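Local coordinates for protein glutamate--LysW ligase ArgX (Sulfolobus tokodaii, PDB 3VPB) that probably catalyses the ATP-dependent joining of glutamate, through its amino group, to the gamma-carboxyl group of the C-terminal glutamate of the carrier protein LysW, at residues T90-L94 / V248-N252; K87-Y91 / A163-Q167; K93-I99 / K224-V229; R175-A181 / V234-E240. One frame throughout, in Å; residues are numbered along the deposited sequence.

Contact 1 (T90-L94 / V248-N252); sequences TYSKL and VNELN. With ZN (zinc ion), chain O; MG (magnesium ion), chain N; ADP (adenosine-5'-diphosphate), chain L.
The hydroxyl of Y91 reaches the backbone of strand 248-252: its OH lies 2.7 Å from N249 O, a hydrogen bond that is weak in its geometry; the stronger bond of this hydroxyl is the one it accepts from Q167 NE2. The same OH sits 3.0 Å from N249 OD1; ring and side-chain amide run alongside each other, pointing the same way, with planes 34° apart. V248 O approaches the ring edge near CE2, in the ring plane. The rest of the contact is apolar. L94 CD1 is the shared branch, 3.8 Å from V248 CG1 and 3.9 Å from L251 CD1. T90 places OG1 beside the backbone N (chi1 -68°) and CG2 opposite it, so the methyl faces L251 CD1 while OG1, also bonded to V83 O and D86 O, accepts from a water that in turn accepts from L251 N. N249 and E250 both face D237 of the adjacent strand, a classic beta bulge in the ATP-grasp sheet, and from here consecutive side chains serve the nucleotide (N249) and its metals (E250). N249 ND2 makes a weak hydrogen bond to ADP O1A, and E250 OE1 bridges the two metals, 2.1 Å from both zinc and magnesium. N252 OD1 binds the zinc at 2.4 Å. A phenylalanine in place of Y91 would probably leave N249 O without this donor and Q167 NE2 without one of its acceptors, loosening the hold of the helix on the bulge. Farther out, K127 hydrogen-bonds N249 OD1, and F40 of a second subunit packs on Y91.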
# COMPACT_ATOMS: atom_id res chain seq x y z
N THR B 90 4.50 14.66 -19.57
CA THR B 90 4.57 14.49 -21.03
C THR B 90 3.51 15.36 -21.71
O THR B 90 3.82 16.12 -22.63
CB THR B 90 4.38 13.02 -21.44
OG1 THR B 90 5.50 12.26 -20.99
CG2 THR B 90 4.26 12.87 -22.95
N TYR B 91 2.26 15.24 -21.27
CA TYR B 91 1.17 16.03 -21.88
C TYR B 91 1.45 17.52 -21.72
O TYR B 91 1.21 18.31 -22.64
CB TYR B 91 -0.20 15.70 -21.26
CG TYR B 91 -0.78 14.36 -21.66
CD1 TYR B 91 -1.47 13.59 -20.72
CD2 TYR B 91 -0.67 13.87 -22.96
CE1 TYR B 91 -2.03 12.36 -21.06
CE2 TYR B 91 -1.21 12.63 -23.32
CZ TYR B 91 -1.90 11.89 -22.37
OH TYR B 91 -2.45 10.70 -22.72
N SER B 92 1.99 17.93 -20.56
CA SER B 92 2.34 19.36 -20.39
C SER B 92 3.26 19.90 -21.49
O SER B 92 2.97 20.96 -22.10
CB SER B 92 2.99 19.63 -19.01
OG SER B 92 3.10 21.02 -18.79
N LYS B 93 4.37 19.20 -21.73
CA LYS B 93 5.38 19.62 -22.72
C LYS B 93 4.78 19.57 -24.12
O LYS B 93 4.93 20.51 -24.91
CB LYS B 93 6.62 18.73 -22.68
CG LYS B 93 7.54 18.91 -21.48
CD LYS B 93 8.02 20.35 -21.29
CE LYS B 93 9.02 20.46 -20.12
NZ LYS B 93 8.37 20.36 -18.78
N LEU B 94 4.07 18.48 -24.43
CA LEU B 94 3.49 18.32 -25.77
C LEU B 94 2.43 19.40 -26.04
O LEU B 94 2.44 20.06 -27.09
CB LEU B 94 2.88 16.91 -25.92
CG LEU B 94 3.87 15.75 -25.88
CD1 LEU B 94 3.15 14.41 -26.00
CD2 LEU B 94 4.96 15.87 -26.94
N VAL B 248 -1.15 12.28 -30.08
CA VAL B 248 -0.12 11.59 -29.28
C VAL B 248 -0.68 11.27 -27.90
O VAL B 248 -1.15 12.17 -27.17
CB VAL B 248 1.19 12.40 -29.17
CG1 VAL B 248 2.24 11.62 -28.36
CG2 VAL B 248 1.72 12.71 -30.57
N ASN B 249 -0.65 9.99 -27.55
CA ASN B 249 -1.15 9.51 -26.29
C ASN B 249 -0.08 9.41 -25.20
O ASN B 249 -0.35 9.73 -24.04
CB ASN B 249 -1.82 8.16 -26.51
CG ASN B 249 -2.56 7.66 -25.30
OD1 ASN B 249 -3.12 8.44 -24.53
ND2 ASN B 249 -2.58 6.34 -25.14
N GLU B 250 1.10 8.91 -25.54
CA GLU B 250 2.20 8.86 -24.55
C GLU B 250 3.52 8.59 -25.24
O GLU B 250 3.56 8.25 -26.41
CB GLU B 250 1.96 7.80 -23.48
CG GLU B 250 1.98 6.36 -24.01
CD GLU B 250 2.36 5.37 -22.93
OE1 GLU B 250 2.19 4.14 -23.17
OE2 GLU B 250 2.86 5.82 -21.86
N LEU B 251 4.60 8.74 -24.47
CA LEU B 251 5.92 8.29 -24.88
C LEU B 251 6.47 7.39 -23.82
O LEU B 251 6.03 7.47 -22.68
CB LEU B 251 6.87 9.49 -25.09
CG LEU B 251 6.63 10.26 -26.40
CD1 LEU B 251 5.63 11.39 -26.19
CD2 LEU B 251 7.92 10.79 -26.99
N ASN B 252 7.39 6.50 -24.16
CA ASN B 252 7.94 5.59 -23.17
C ASN B 252 9.45 5.59 -23.20
O ASN B 252 10.05 5.54 -24.29
CB ASN B 252 7.40 4.18 -23.38
CG ASN B 252 5.86 4.12 -23.34
OD1 ASN B 252 5.27 4.04 -22.26
ND2 ASN B 252 5.22 4.16 -24.51
ZN ZN O . 3.16 3.49 -21.38
MG MG N . 0.85 2.76 -23.97
PB ADP L . 0.20 2.60 -20.88
O1B ADP L . 1.39 3.41 -20.53
O2B ADP L . 0.30 1.79 -22.16
O3B ADP L . -0.40 1.80 -19.76
PA ADP L . -1.65 4.16 -22.49
O1A ADP L . -2.15 5.57 -22.20
O2A ADP L . -0.77 3.83 -23.68
O3A ADP L . -0.96 3.69 -21.12
O5' ADP L . -2.97 3.25 -22.56
C5' ADP L . -2.96 1.85 -22.86
C4' ADP L . -3.99 1.54 -23.93
O4' ADP L . -5.26 2.06 -23.51
C3' ADP L . -3.66 2.28 -25.23
O3' ADP L . -2.83 1.47 -26.08
C2' ADP L . -5.02 2.49 -25.85
O2' ADP L . -5.46 1.30 -26.52
C1' ADP L . -5.89 2.68 -24.63
N9 ADP L . -6.08 4.11 -24.34
C8 ADP L . -5.42 4.86 -23.41
N7 ADP L . -5.92 6.10 -23.42
C5 ADP L . -6.90 6.15 -24.35
C6 ADP L . -7.81 7.17 -24.88
N6 ADP L . -7.79 8.41 -24.37
N1 ADP L . -8.72 6.79 -25.83
C2 ADP L . -8.77 5.55 -26.33
N3 ADP L . -7.92 4.58 -25.90
C4 ADP L . -6.99 4.84 -24.94
O HOH W 1 4.14 9.69 -21.63
O HOH W 2 -0.25 1.29 -25.06
O HOH W 3 4.22 3.72 -19.58

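Contact 2 (K87-Y91 / A163-Q167); sequences KILTY and AHIVQ. With ADP (adenosine-5'-diphosphate), chain L.
Apolar packing joins helix 87-91 to strand 164-167 around I165. Its CD1 meets K87 CB at 3.5 Å, and its CG1 lies 3.7 Å from I88 CG1, the two isoleucines lying alongside each other and pointing opposite ways. The other branch, CG2, touches Y91 CE1. I88 CD1 extends this surface to A163 CB, and Y62 of a second subunit packs on both residues.

The polar part is a hydrogen bond from Q167 NE2 to Y91 OH, 3.1 Å long with an N-H...O angle of 159°, the hydroxyl only slightly tilted from the amide plane. Ring and amide planes stand 46° apart. Q167 holds CG between its backbone N and carbonyl carbon (chi1 39°) and is extended beyond, a shape that carries the amide to the nucleotide.

Two side chains grip ADP, as expected of an ATP-grasp pocket. ADP N6 donates to Q167 OE1 at 2.8 Å, and K87, bent only at its last torsion, brings NZ to 2.9 Å from ADP O1B. Because NE2 donates to Y91 while OE1 accepts from the adenine amino group, the amide of Q167 is fixed against flipping and presents an acceptor suited to that amino group.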
# COMPACT_ATOMS: atom_id res chain seq x y z
N LYS B 87 2.86 10.65 -17.49
CA LYS B 87 1.95 11.10 -18.55
C LYS B 87 1.53 12.56 -18.41
O LYS B 87 1.39 13.24 -19.42
CB LYS B 87 0.73 10.20 -18.65
CG LYS B 87 1.08 8.80 -19.15
CD LYS B 87 -0.18 8.04 -19.54
CE LYS B 87 0.18 6.67 -20.14
NZ LYS B 87 0.69 5.76 -19.05
N ILE B 88 1.38 13.06 -17.18
CA ILE B 88 1.00 14.49 -17.00
C ILE B 88 2.13 15.41 -17.43
O ILE B 88 1.89 16.41 -18.12
CB ILE B 88 0.51 14.79 -15.55
CG1 ILE B 88 -0.80 14.05 -15.28
CG2 ILE B 88 0.39 16.34 -15.30
CD1 ILE B 88 -1.21 13.99 -13.81
N LEU B 89 3.36 15.05 -17.06
CA LEU B 89 4.53 15.86 -17.46
C LEU B 89 4.73 15.83 -18.98
O LEU B 89 5.09 16.85 -19.60
CB LEU B 89 5.79 15.37 -16.73
CG LEU B 89 5.71 15.40 -15.20
CD1 LEU B 89 7.08 15.10 -14.70
CD2 LEU B 89 5.20 16.76 -14.67
N THR B 90 4.50 14.66 -19.57
CA THR B 90 4.57 14.49 -21.03
C THR B 90 3.51 15.36 -21.71
O THR B 90 3.82 16.12 -22.63
CB THR B 90 4.38 13.02 -21.44
OG1 THR B 90 5.50 12.26 -20.99
CG2 THR B 90 4.26 12.87 -22.95
N TYR B 91 2.26 15.24 -21.27
CA TYR B 91 1.17 16.03 -21.88
C TYR B 91 1.45 17.52 -21.72
O TYR B 91 1.21 18.31 -22.64
CB TYR B 91 -0.20 15.70 -21.26
CG TYR B 91 -0.78 14.36 -21.66
CD1 TYR B 91 -1.47 13.59 -20.72
CD2 TYR B 91 -0.67 13.87 -22.96
CE1 TYR B 91 -2.03 12.36 -21.06
CE2 TYR B 91 -1.21 12.63 -23.32
CZ TYR B 91 -1.90 11.89 -22.37
OH TYR B 91 -2.45 10.70 -22.72
N ALA B 163 -3.71 10.52 -8.80
CA ALA B 163 -3.94 11.61 -9.73
C ALA B 163 -4.67 11.02 -10.94
O ALA B 163 -4.27 9.98 -11.45
CB ALA B 163 -2.61 12.21 -10.17
N HIS B 164 -5.75 11.65 -11.37
CA HIS B 164 -6.55 11.13 -12.47
C HIS B 164 -6.33 11.96 -13.71
O HIS B 164 -6.57 13.17 -13.68
CB HIS B 164 -8.03 11.23 -12.16
CG HIS B 164 -8.47 10.46 -10.95
ND1 HIS B 164 -9.31 9.37 -11.04
CD2 HIS B 164 -8.27 10.67 -9.63
CE1 HIS B 164 -9.58 8.92 -9.83
NE2 HIS B 164 -8.95 9.68 -8.95
N ILE B 165 -5.98 11.29 -14.81
CA ILE B 165 -6.02 11.92 -16.14
C ILE B 165 -7.34 11.50 -16.78
O ILE B 165 -7.51 10.34 -17.13
CB ILE B 165 -4.86 11.49 -17.03
CG1 ILE B 165 -3.51 11.70 -16.31
CG2 ILE B 165 -4.90 12.27 -18.36
CD1 ILE B 165 -2.29 11.13 -17.09
N VAL B 166 -8.26 12.44 -16.90
CA VAL B 166 -9.60 12.16 -17.39
C VAL B 166 -9.67 12.69 -18.81
O VAL B 166 -9.58 13.90 -19.01
CB VAL B 166 -10.63 12.90 -16.52
CG1 VAL B 166 -12.05 12.69 -17.06
CG2 VAL B 166 -10.50 12.46 -15.02
N GLN B 167 -9.87 11.82 -19.79
CA GLN B 167 -9.76 12.30 -21.16
C GLN B 167 -10.76 11.69 -22.12
O GLN B 167 -11.43 10.70 -21.82
CB GLN B 167 -8.32 12.13 -21.70
CG GLN B 167 -7.62 10.88 -21.29
CD GLN B 167 -6.28 10.60 -22.00
OE1 GLN B 167 -6.10 9.51 -22.47
NE2 GLN B 167 -5.35 11.59 -22.04
PB ADP L . 0.20 2.60 -20.88
O1B ADP L . 1.39 3.41 -20.53
O2B ADP L . 0.30 1.79 -22.16
O3B ADP L . -0.40 1.80 -19.76
PA ADP L . -1.65 4.16 -22.49
O1A ADP L . -2.15 5.57 -22.20
O2A ADP L . -0.77 3.83 -23.68
O3A ADP L . -0.96 3.69 -21.12
O5' ADP L . -2.97 3.25 -22.56
C5' ADP L . -2.96 1.85 -22.86
C4' ADP L . -3.99 1.54 -23.93
O4' ADP L . -5.26 2.06 -23.51
C3' ADP L . -3.66 2.28 -25.23
O3' ADP L . -2.83 1.47 -26.08
C2' ADP L . -5.02 2.49 -25.85
O2' ADP L . -5.46 1.30 -26.52
C1' ADP L . -5.89 2.68 -24.63
N9 ADP L . -6.08 4.11 -24.34
C8 ADP L . -5.42 4.86 -23.41
N7 ADP L . -5.92 6.10 -23.42
C5 ADP L . -6.90 6.15 -24.35
C6 ADP L . -7.81 7.17 -24.88
N6 ADP L . -7.79 8.41 -24.37
N1 ADP L . -8.72 6.79 -25.83
C2 ADP L . -8.77 5.55 -26.33
N3 ADP L . -7.92 4.58 -25.90
C4 ADP L . -6.99 4.84 -24.94

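Contact 3 (K93-I99 / K224-V229); sequences KLYREGI and KAVSIV
I228 sets CG1 anti to its carbonyl carbon (chi1 -74°) and keeps the chain extended beyond (chi2 158°), which sends CD1 between E97 and I99; CG2, anti to the backbone N, goes instead to K93. The receiving surface is the end of helix 87-96, closed by a Schellman motif: G98, with positive phi, is its C-prime residue, I99 N bonds to L94 O and G98 N to Y95 O. This turn places E97 and I99 on the same side, toward helix 216-229.

The evidence for close packing is in the distances. I228 CD1 lies 3.5 Å from E97 CB and equally close to I99 CG1, and I228 runs alongside E97 and I99, its chain pointing the opposite way to each of theirs. I228 CG2 is 3.8 Å from K93 CB. I99 then crosses the aliphatic part of K224 obliquely, with CD1 3.5 Å from K224 CG. Deeper in, L94 uses its CD2 branch, 4.0 Å from A225 CB and a little farther from I228 CD1 and V229 CG1.

No direct hydrogen bond spans the two segments, so the join between helices is essentially apolar. Beyond it, V226 packs on V234 of strand 233-241, and S78 of a second subunit packs against K93. At the exposed margin the opposite charges of E97 and K224 are near but not in contact, with E97 OE2 5.3 Å from K224 NZ.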
# COMPACT_ATOMS: atom_id res chain seq x y z
N LYS B 93 4.37 19.20 -21.73
CA LYS B 93 5.38 19.62 -22.72
C LYS B 93 4.78 19.57 -24.12
O LYS B 93 4.93 20.51 -24.91
CB LYS B 93 6.62 18.73 -22.68
CG LYS B 93 7.54 18.91 -21.48
CD LYS B 93 8.02 20.35 -21.29
CE LYS B 93 9.02 20.46 -20.12
NZ LYS B 93 8.37 20.36 -18.78
N LEU B 94 4.07 18.48 -24.43
CA LEU B 94 3.49 18.32 -25.77
C LEU B 94 2.43 19.40 -26.04
O LEU B 94 2.44 20.06 -27.09
CB LEU B 94 2.88 16.91 -25.92
CG LEU B 94 3.87 15.75 -25.88
CD1 LEU B 94 3.15 14.41 -26.00
CD2 LEU B 94 4.96 15.87 -26.94
N TYR B 95 1.53 19.58 -25.08
CA TYR B 95 0.44 20.53 -25.24
C TYR B 95 0.97 21.92 -25.49
O TYR B 95 0.50 22.62 -26.37
CB TYR B 95 -0.53 20.53 -24.04
CG TYR B 95 -1.71 21.45 -24.27
CD1 TYR B 95 -2.82 21.02 -25.00
CD2 TYR B 95 -1.69 22.77 -23.79
CE1 TYR B 95 -3.90 21.88 -25.23
CE2 TYR B 95 -2.75 23.63 -24.03
CZ TYR B 95 -3.85 23.19 -24.74
OH TYR B 95 -4.89 24.05 -24.96
N ARG B 96 1.94 22.32 -24.67
CA ARG B 96 2.55 23.63 -24.75
C ARG B 96 3.11 23.95 -26.13
O ARG B 96 3.10 25.11 -26.56
CB ARG B 96 3.67 23.70 -23.73
CG ARG B 96 3.34 24.58 -22.59
CD ARG B 96 3.70 25.99 -22.96
NE ARG B 96 5.13 26.09 -23.21
CZ ARG B 96 5.71 27.08 -23.89
NH1 ARG B 96 4.98 28.08 -24.39
NH2 ARG B 96 7.02 27.06 -24.06
N GLU B 97 3.62 22.93 -26.81
CA GLU B 97 4.27 23.11 -28.12
C GLU B 97 3.35 22.80 -29.30
O GLU B 97 3.80 22.76 -30.45
CB GLU B 97 5.51 22.24 -28.22
CG GLU B 97 6.43 22.27 -27.01
CD GLU B 97 7.39 23.43 -27.03
OE1 GLU B 97 6.96 24.58 -26.79
OE2 GLU B 97 8.60 23.19 -27.26
N GLY B 98 2.06 22.61 -29.04
CA GLY B 98 1.07 22.43 -30.11
C GLY B 98 1.01 21.04 -30.73
O GLY B 98 0.50 20.88 -31.85
N ILE B 99 1.51 20.03 -30.02
CA ILE B 99 1.30 18.65 -30.42
C ILE B 99 -0.08 18.22 -29.92
O ILE B 99 -0.43 18.48 -28.78
CB ILE B 99 2.40 17.73 -29.87
CG1 ILE B 99 3.68 17.94 -30.66
CG2 ILE B 99 1.98 16.26 -29.89
CD1 ILE B 99 3.67 17.31 -32.04
N LYS B 224 8.35 15.50 -34.19
CA LYS B 224 8.16 16.70 -33.38
C LYS B 224 8.00 16.34 -31.89
O LYS B 224 8.63 16.95 -31.01
CB LYS B 224 6.97 17.49 -33.89
CG LYS B 224 6.67 18.78 -33.11
CD LYS B 224 7.75 19.82 -33.33
CE LYS B 224 7.80 20.85 -32.20
NZ LYS B 224 9.08 21.65 -32.27
N ALA B 225 7.19 15.32 -31.61
CA ALA B 225 6.93 14.87 -30.22
C ALA B 225 8.21 14.45 -29.49
O ALA B 225 8.51 14.90 -28.37
CB ALA B 225 5.90 13.74 -30.23
N VAL B 226 9.01 13.63 -30.17
CA VAL B 226 10.30 13.18 -29.63
C VAL B 226 11.31 14.32 -29.46
O VAL B 226 12.14 14.28 -28.54
CB VAL B 226 10.90 12.07 -30.51
CG1 VAL B 226 12.22 11.61 -29.93
CG2 VAL B 226 9.92 10.90 -30.61
N SER B 227 11.28 15.30 -30.36
CA SER B 227 12.19 16.42 -30.27
C SER B 227 11.83 17.31 -29.09
O SER B 227 12.72 17.89 -28.47
CB SER B 227 12.19 17.23 -31.55
OG SER B 227 12.68 16.45 -32.63
N ILE B 228 10.54 17.43 -28.80
CA ILE B 228 10.10 18.22 -27.66
C ILE B 228 10.64 17.64 -26.35
O ILE B 228 11.09 18.38 -25.47
CB ILE B 228 8.55 18.34 -27.62
CG1 ILE B 228 8.08 19.31 -28.71
CG2 ILE B 228 8.05 18.84 -26.25
CD1 ILE B 228 6.63 19.07 -29.09
N VAL B 229 10.60 16.31 -26.23
CA VAL B 229 10.98 15.66 -24.97
C VAL B 229 12.45 15.26 -24.92
O VAL B 229 12.96 14.89 -23.87
CB VAL B 229 10.08 14.43 -24.63
CG1 VAL B 229 8.60 14.81 -24.60
CG2 VAL B 229 10.33 13.31 -25.62
O HOH W 4 8.61 23.34 -30.46

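Contact 4 (R175-A181 / V234-E240); sequences RDIRCIA and VSIDILE. With MG (magnesium ion), chain N; ADP (adenosine-5'-diphosphate), chain L; GLU (glutamic acid), chain M; SO4 (sulfate ion), chain P.
D237 OD1 is gripped by two nitrogens of R178, NE at 3.0 Å and NH2 at 2.9 Å, a side-on salt bridge in which both donors converge on one oxygen. The pair lies on neighbouring antiparallel strands of the ATP-grasp sheet that carries the metal site, R178 and D237 forming a non-hydrogen-bonded pair flanked by the hydrogen-bonded pairs I177-I238 and C179-I236. Bends at chi2 (54°) and chi3 (70°) bring the R178 guanidinium back to the carboxylate on the adjacent strand. The two planes are 37° apart: OD1 lies near the guanidinium plane, yet NE meets it from out of the carboxylate plane. S235 OG sits over one guanidinium face, itself hydrogen-bonded to E56 of the LysW chain, whose carboxylate also pairs with R178 NH1. R178 NH2 further donates to sulfate O4 at 2.7 Å. An alanine at R178 would probably leave D237 OD1, the sulfate and E56 of LysW without these donors, with the D237 carboxylate less firmly oriented.

The other carboxylate oxygen, D237 OD2, binds magnesium at 2.1 Å, so the bridge probably helps orient a metal ligand. Two residue pairs along, D176 OD1 accepts from ADP O3' at 2.6 Å, and L239 CD1 packs by the adenine. On the opposite sheet face, C179, disulfide-bonded to C189, packs on V222. At the far end R175 and E240 make a nearly coplanar, two-pronged salt bridge: R175 NE to E240 OE1, and R175 NH2 to E240 OE2 at 2.7 Å.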
# COMPACT_ATOMS: atom_id res chain seq x y z
N ARG B 175 -7.31 -0.31 -33.01
CA ARG B 175 -5.85 -0.41 -32.86
C ARG B 175 -5.31 0.91 -32.34
O ARG B 175 -6.00 1.91 -32.34
CB ARG B 175 -5.19 -0.67 -34.22
CG ARG B 175 -5.26 0.59 -35.09
CD ARG B 175 -5.04 0.34 -36.51
NE ARG B 175 -4.86 1.60 -37.26
CZ ARG B 175 -4.52 1.63 -38.54
NH1 ARG B 175 -4.31 0.48 -39.16
NH2 ARG B 175 -4.37 2.79 -39.20
N ASP B 176 -4.06 0.90 -31.89
CA ASP B 176 -3.33 2.14 -31.82
C ASP B 176 -2.01 2.00 -32.59
O ASP B 176 -1.72 0.94 -33.14
CB ASP B 176 -3.20 2.68 -30.39
CG ASP B 176 -2.22 1.91 -29.53
OD1 ASP B 176 -1.99 2.38 -28.40
OD2 ASP B 176 -1.66 0.87 -29.99
N ILE B 177 -1.26 3.09 -32.70
CA ILE B 177 -0.03 3.05 -33.44
C ILE B 177 1.15 3.20 -32.48
O ILE B 177 1.12 4.03 -31.58
CB ILE B 177 -0.02 4.14 -34.50
CG1 ILE B 177 -1.16 3.89 -35.52
CG2 ILE B 177 1.33 4.20 -35.23
CD1 ILE B 177 -1.42 5.12 -36.44
N ARG B 178 2.14 2.33 -32.64
CA ARG B 178 3.35 2.39 -31.85
C ARG B 178 4.52 2.67 -32.81
O ARG B 178 4.70 1.94 -33.78
CB ARG B 178 3.50 1.05 -31.12
CG ARG B 178 4.91 0.72 -30.61
CD ARG B 178 5.49 1.83 -29.74
NE ARG B 178 4.85 1.97 -28.44
CZ ARG B 178 5.13 1.21 -27.38
NH1 ARG B 178 6.03 0.24 -27.45
NH2 ARG B 178 4.51 1.43 -26.22
N CYS B 179 5.26 3.73 -32.54
CA CYS B 179 6.50 4.05 -33.27
C CYS B 179 7.69 4.03 -32.32
O CYS B 179 7.52 4.12 -31.08
CB CYS B 179 6.37 5.44 -33.90
SG CYS B 179 4.87 5.56 -34.92
N ILE B 180 8.89 3.94 -32.89
CA ILE B 180 10.13 4.00 -32.14
C ILE B 180 11.01 5.02 -32.85
O ILE B 180 11.03 5.08 -34.09
CB ILE B 180 10.85 2.64 -32.10
CG1 ILE B 180 10.06 1.67 -31.20
CG2 ILE B 180 12.31 2.80 -31.54
CD1 ILE B 180 10.69 0.29 -30.96
N ALA B 181 11.71 5.82 -32.07
CA ALA B 181 12.67 6.80 -32.59
C ALA B 181 14.01 6.59 -31.90
O ALA B 181 14.07 6.29 -30.69
CB ALA B 181 12.17 8.21 -32.37
N VAL B 234 13.27 6.08 -27.70
CA VAL B 234 11.96 6.11 -27.05
C VAL B 234 10.87 5.53 -27.94
O VAL B 234 11.01 5.50 -29.18
CB VAL B 234 11.53 7.55 -26.63
CG1 VAL B 234 12.42 8.12 -25.49
CG2 VAL B 234 11.52 8.48 -27.85
N SER B 235 9.79 5.07 -27.32
CA SER B 235 8.62 4.70 -28.10
C SER B 235 7.54 5.76 -27.94
O SER B 235 7.55 6.58 -26.99
CB SER B 235 8.10 3.30 -27.73
OG SER B 235 7.64 3.29 -26.40
N ILE B 236 6.62 5.78 -28.91
CA ILE B 236 5.54 6.74 -28.93
C ILE B 236 4.26 5.98 -29.26
O ILE B 236 4.25 5.12 -30.17
CB ILE B 236 5.75 7.83 -30.01
CG1 ILE B 236 7.18 8.40 -30.00
CG2 ILE B 236 4.76 8.99 -29.81
CD1 ILE B 236 8.29 7.56 -30.74
N ASP B 237 3.20 6.29 -28.51
CA ASP B 237 1.88 5.74 -28.74
C ASP B 237 1.03 6.83 -29.39
O ASP B 237 0.93 7.96 -28.87
CB ASP B 237 1.17 5.32 -27.43
CG ASP B 237 1.82 4.14 -26.71
OD1 ASP B 237 3.00 3.83 -26.92
OD2 ASP B 237 1.10 3.50 -25.89
N ILE B 238 0.39 6.48 -30.51
CA ILE B 238 -0.51 7.41 -31.19
C ILE B 238 -1.91 6.82 -31.40
O ILE B 238 -2.06 5.63 -31.69
CB ILE B 238 0.13 7.88 -32.53
CG1 ILE B 238 1.26 8.86 -32.21
CG2 ILE B 238 -0.93 8.53 -33.47
CD1 ILE B 238 2.21 9.11 -33.36
N LEU B 239 -2.93 7.66 -31.18
CA LEU B 239 -4.32 7.30 -31.39
C LEU B 239 -4.83 8.04 -32.61
O LEU B 239 -4.34 9.13 -32.96
CB LEU B 239 -5.18 7.68 -30.18
CG LEU B 239 -4.81 6.96 -28.88
CD1 LEU B 239 -5.39 7.71 -27.68
CD2 LEU B 239 -5.31 5.52 -28.98
N GLU B 240 -5.84 7.46 -33.26
CA GLU B 240 -6.38 8.05 -34.51
C GLU B 240 -7.79 8.54 -34.24
O GLU B 240 -8.68 7.73 -33.90
CB GLU B 240 -6.37 7.03 -35.64
CG GLU B 240 -4.96 6.54 -35.98
CD GLU B 240 -4.97 5.20 -36.70
OE1 GLU B 240 -5.17 4.15 -36.05
OE2 GLU B 240 -4.74 5.20 -37.93
MG MG N . 0.85 2.76 -23.97
PB ADP L . 0.20 2.60 -20.88
O1B ADP L . 1.39 3.41 -20.53
O2B ADP L . 0.30 1.79 -22.16
O3B ADP L . -0.40 1.80 -19.76
PA ADP L . -1.65 4.16 -22.49
O1A ADP L . -2.15 5.57 -22.20
O2A ADP L . -0.77 3.83 -23.68
O3A ADP L . -0.96 3.69 -21.12
O5' ADP L . -2.97 3.25 -22.56
C5' ADP L . -2.96 1.85 -22.86
C4' ADP L . -3.99 1.54 -23.93
O4' ADP L . -5.26 2.06 -23.51
C3' ADP L . -3.66 2.28 -25.23
O3' ADP L . -2.83 1.47 -26.08
C2' ADP L . -5.02 2.49 -25.85
O2' ADP L . -5.46 1.30 -26.52
C1' ADP L . -5.89 2.68 -24.63
N9 ADP L . -6.08 4.11 -24.34
C8 ADP L . -5.42 4.86 -23.41
N7 ADP L . -5.92 6.10 -23.42
C5 ADP L . -6.90 6.15 -24.35
C6 ADP L . -7.81 7.17 -24.88
N6 ADP L . -7.79 8.41 -24.37
N1 ADP L . -8.72 6.79 -25.83
C2 ADP L . -8.77 5.55 -26.33
N3 ADP L . -7.92 4.58 -25.90
C4 ADP L . -6.99 4.84 -24.94
N GLU M . 4.94 -2.28 -23.92
CA GLU M . 4.47 -2.42 -25.32
C GLU M . 3.12 -3.11 -25.32
O GLU M . 2.33 -2.84 -26.25
CB GLU M . 5.46 -3.24 -26.16
CG GLU M . 5.16 -3.23 -27.65
CD GLU M . 6.16 -4.03 -28.47
OE1 GLU M . 6.60 -5.12 -28.01
OE2 GLU M . 6.49 -3.57 -29.60
OXT GLU M . 2.80 -3.94 -24.44
S SO4 P . 3.29 0.69 -23.04
O1 SO4 P . 3.38 1.46 -21.79
O2 SO4 P . 2.91 -0.67 -22.70
O3 SO4 P . 2.36 1.26 -24.04
O4 SO4 P . 4.63 0.59 -23.62
O HOH W 5 -6.17 4.24 -33.56
O HOH W 6 -1.76 4.38 -26.72
O HOH W 2 -0.25 1.29 -25.06

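Helix 87-96 supplies one side of contacts 1, 2 and 3. Contacts 1 and 2, with centres 9 Å apart, share T90 and Y91, and a salt bridge between K87 NZ and E250 OE2 (3.6 Å) ties them at the phosphates. Contact 1 meets contact 4 through neighbouring strands, with E250 O 2.9 Å from D237 N, and E250 and D237 bind the same magnesium. Contacts 2 and 4 do not touch, their centres about 17 Å apart, yet ADP spans them. Contact 3 stands back from the site: L94 is about 11 Å from ADP at the side chain, and V226 CG2 packs 3.7 Å from I236 CD1 of contact 4.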